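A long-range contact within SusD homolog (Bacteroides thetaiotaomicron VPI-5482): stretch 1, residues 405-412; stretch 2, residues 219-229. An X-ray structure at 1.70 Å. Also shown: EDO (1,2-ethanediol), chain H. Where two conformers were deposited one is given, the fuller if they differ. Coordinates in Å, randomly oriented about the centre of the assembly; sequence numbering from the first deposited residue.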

# COMPACT_ATOMS: atom_id res chain seq x y z
N ALA A 405 10.83 3.99 14.62
CA ALA A 405 11.21 5.30 15.09
C ALA A 405 10.00 6.06 15.59
O ALA A 405 10.05 6.65 16.69
CB ALA A 405 11.90 6.10 14.00
N GLU A 406 8.92 6.03 14.81
CA GLU A 406 7.69 6.74 15.17
C GLU A 406 7.15 6.25 16.52
O GLU A 406 6.87 7.01 17.42
CB GLU A 406 6.62 6.57 14.07
CG GLU A 406 5.30 7.24 14.38
CD GLU A 406 4.24 7.01 13.34
OE1 GLU A 406 4.54 6.40 12.26
OE2 GLU A 406 3.12 7.49 13.59
N ALA A 407 7.03 4.93 16.64
CA ALA A 407 6.42 4.33 17.85
C ALA A 407 7.28 4.53 19.08
O ALA A 407 6.75 4.80 20.18
CB ALA A 407 6.14 2.81 17.62
N LEU A 408 8.60 4.38 18.94
CA LEU A 408 9.48 4.66 20.07
C LEU A 408 9.28 6.08 20.58
O LEU A 408 9.19 6.32 21.79
CB LEU A 408 10.94 4.47 19.69
CG LEU A 408 11.44 3.01 19.58
CD1 LEU A 408 12.80 2.97 18.90
CD2 LEU A 408 11.51 2.44 21.00
N ASN A 409 9.22 7.04 19.66
CA ASN A 409 9.08 8.45 20.04
C ASN A 409 7.74 8.67 20.71
O ASN A 409 7.67 9.41 21.68
CB ASN A 409 9.23 9.32 18.80
CG ASN A 409 9.12 10.79 19.09
OD1 ASN A 409 9.84 11.32 19.92
ND2 ASN A 409 8.24 11.47 18.35
N GLU A 410 6.70 8.01 20.22
CA GLU A 410 5.38 8.17 20.83
C GLU A 410 5.34 7.56 22.22
O GLU A 410 4.87 8.16 23.20
CB GLU A 410 4.30 7.52 19.97
CG GLU A 410 4.10 8.11 18.60
CD GLU A 410 3.59 9.56 18.59
OE1 GLU A 410 3.01 10.04 19.62
OE2 GLU A 410 3.79 10.20 17.53
N TRP A 411 5.87 6.34 22.34
CA TRP A 411 5.87 5.66 23.65
C TRP A 411 6.74 6.33 24.72
O TRP A 411 6.28 6.56 25.87
CB TRP A 411 6.27 4.20 23.42
CG TRP A 411 6.60 3.42 24.57
CD1 TRP A 411 6.01 3.46 25.81
CD2 TRP A 411 7.55 2.36 24.61
NE1 TRP A 411 6.60 2.54 26.62
CE2 TRP A 411 7.53 1.83 25.91
CE3 TRP A 411 8.41 1.80 23.66
CZ2 TRP A 411 8.37 0.78 26.31
CZ3 TRP A 411 9.25 0.77 24.04
CH2 TRP A 411 9.21 0.25 25.36
N LYS A 412 7.97 6.66 24.34
CA LYS A 412 8.92 7.27 25.25
C LYS A 412 8.82 8.78 25.34
O LYS A 412 9.52 9.37 26.16
CB LYS A 412 10.34 6.97 24.78
CG LYS A 412 10.65 5.51 24.43
CD LYS A 412 10.79 4.67 25.59
CE LYS A 412 11.51 3.37 25.21
NZ LYS A 412 11.68 2.50 26.41
C1 EDO H . 0.31 -6.75 23.81
O1 EDO H . -0.34 -6.54 25.07
C2 EDO H . -0.21 -5.67 22.89
O2 EDO H . -1.55 -6.00 22.59
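Stretch 2 (219-229) KWEAAAKTARI

How does stretch 2 lie on stretch 1? It is helical, like its partner, with the usual i to i+4 backbone hydrogen bonds from Ala-223 N to Lys-219 O at 2.8 Å through Arg-228 N to Ala-224 O at 2.9 Å. The two helices run in roughly opposite directions, their N-to-C directions 138° apart with a signed crossing angle of -138°, and their axes approach to 8.0 Å. The nearest CA atoms, those of Ala-407 and Trp-220, are 5.0 Å apart, and close by Ala-407 packs on Ala-223 and Ala-224. The surfaces bury 505 Å², and no direct hydrogen bond crosses between them, so the contact rests mainly on packing.

What does the start of stretch 2 bring to it? Lys-219 is out of reach of stretch 1; its NZ donates a hydrogen bond to O2 of the ethanediol at 2.8 Å. Trp-220, at chi1 m, points toward stretch 1 and lays one ring face under Glu-410, whose CG stands 3.5 Å from the centroid of the six-membered ring, only 6° off the normal, a CH-pi contact. The far end of the indole reaches Glu-406, with CH2 of Trp-220 3.6 Å from OE2 of Glu-406, while Trp-220 O lies 3.5 Å from CB of Ala-407.

Where does the second tryptophan fit? Glu-221 answers with the reverse arrangement: its CB stands over the five-membered ring of Trp-411, 3.6 Å from the centroid and 4° off the normal. Thus each helix supplies a tryptophan whose face receives the aliphatic part of a glutamate from the other. Ala-222 points away from stretch 1, but CB of Ala-223 meets CB of Ala-407 at 3.7 Å. Next comes Ala-224, pointing toward stretch 1, its CB 3.7 Å from CE3 of Trp-411, 3.9 Å from CD2 of Leu-408 and 4.1 Å from CB of Ala-407.

How does the contact finish? The extended side chain of Lys-225 leans back toward Glu-221, NZ forming a salt bridge with OE2 of Glu-221 at 2.7 Å, and its CE passes 3.8 Å from CH2 of Trp-411. Thr-226 and Ala-227 make no contact, but Arg-228, one turn beyond Ala-224, points toward stretch 1 and brings NH2 to 3.9 Å from CZ3 at the edge of the Trp-411 ring. A water joins the two helices here, accepting a weak hydrogen bond from NH2 of Arg-228 at 2.6 Å and another from NZ of Lys-412 at 3.2 Å.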

# COMPACT_ATOMS: atom_id res chain seq x y z
N LYS A 219 -0.73 0.82 22.57
CA LYS A 219 -0.22 0.06 21.44
C LYS A 219 1.06 0.63 20.82
O LYS A 219 1.69 -0.05 19.99
CB LYS A 219 -1.32 -0.17 20.41
CG LYS A 219 -2.57 -0.92 20.95
CD LYS A 219 -2.25 -2.20 21.69
CE LYS A 219 -3.52 -2.83 22.33
NZ LYS A 219 -3.33 -3.99 23.22
N TRP A 220 1.44 1.86 21.16
CA TRP A 220 2.71 2.37 20.66
C TRP A 220 3.86 1.51 21.17
O TRP A 220 4.79 1.15 20.43
CB TRP A 220 2.92 3.82 21.07
CG TRP A 220 2.02 4.84 20.38
CD1 TRP A 220 1.13 5.66 20.98
CD2 TRP A 220 2.01 5.18 19.00
NE1 TRP A 220 0.55 6.48 20.08
CE2 TRP A 220 1.06 6.20 18.84
CE3 TRP A 220 2.68 4.71 17.89
CZ2 TRP A 220 0.78 6.77 17.62
CZ3 TRP A 220 2.38 5.27 16.65
CH2 TRP A 220 1.44 6.28 16.53
N GLU A 221 3.81 1.20 22.45
CA GLU A 221 4.79 0.32 23.04
C GLU A 221 4.78 -1.05 22.35
O GLU A 221 5.82 -1.60 22.08
CB GLU A 221 4.51 0.15 24.53
CG GLU A 221 5.37 -0.89 25.21
CD GLU A 221 5.12 -1.00 26.67
OE1 GLU A 221 4.27 -0.26 27.22
OE2 GLU A 221 5.81 -1.84 27.28
N ALA A 222 3.59 -1.56 22.01
CA ALA A 222 3.50 -2.87 21.34
C ALA A 222 4.12 -2.78 19.95
O ALA A 222 4.84 -3.69 19.51
CB ALA A 222 2.03 -3.34 21.27
N ALA A 223 3.85 -1.69 19.23
CA ALA A 223 4.43 -1.50 17.89
C ALA A 223 5.97 -1.48 18.00
O ALA A 223 6.69 -2.14 17.23
CB ALA A 223 3.92 -0.16 17.29
N ALA A 224 6.47 -0.71 18.94
CA ALA A 224 7.91 -0.57 19.13
C ALA A 224 8.56 -1.92 19.52
O ALA A 224 9.61 -2.24 19.02
CB ALA A 224 8.23 0.49 20.20
N LYS A 225 7.94 -2.65 20.44
CA LYS A 225 8.49 -3.95 20.87
C LYS A 225 8.50 -4.98 19.73
O LYS A 225 9.44 -5.78 19.60
CB LYS A 225 7.76 -4.47 22.08
CG LYS A 225 8.12 -3.63 23.31
CD LYS A 225 7.51 -4.14 24.59
CE LYS A 225 8.10 -3.39 25.77
NZ LYS A 225 7.58 -3.90 27.04
N THR A 226 7.45 -4.98 18.94
CA THR A 226 7.35 -5.86 17.79
C THR A 226 8.42 -5.52 16.76
O THR A 226 9.15 -6.39 16.29
CB THR A 226 5.95 -5.78 17.18
OG1 THR A 226 5.01 -6.09 18.19
CG2 THR A 226 5.81 -6.78 16.03
N ALA A 227 8.51 -4.24 16.40
CA ALA A 227 9.55 -3.82 15.42
C ALA A 227 10.95 -4.14 15.93
O ALA A 227 11.81 -4.55 15.15
CB ALA A 227 9.45 -2.34 15.10
N ARG A 228 11.20 -3.94 17.22
CA ARG A 228 12.51 -4.27 17.81
C ARG A 228 12.94 -5.71 17.50
O ARG A 228 14.10 -5.97 17.18
CB ARG A 228 12.46 -4.06 19.34
CG ARG A 228 13.76 -4.30 20.09
CD ARG A 228 13.52 -4.29 21.62
NE ARG A 228 13.26 -2.95 22.15
CZ ARG A 228 12.62 -2.69 23.29
NH1 ARG A 228 12.10 -3.67 24.02
NH2 ARG A 228 12.46 -1.43 23.66
N ILE A 229 12.01 -6.66 17.63
CA ILE A 229 12.32 -8.08 17.39
C ILE A 229 12.82 -8.20 15.95
O ILE A 229 13.88 -8.81 15.68
CB ILE A 229 11.03 -8.97 17.58
CG1 ILE A 229 10.66 -9.00 19.08
CG2 ILE A 229 11.24 -10.40 17.05
CD1 ILE A 229 9.28 -9.53 19.36
O HOH W 1 12.80 -0.43 26.03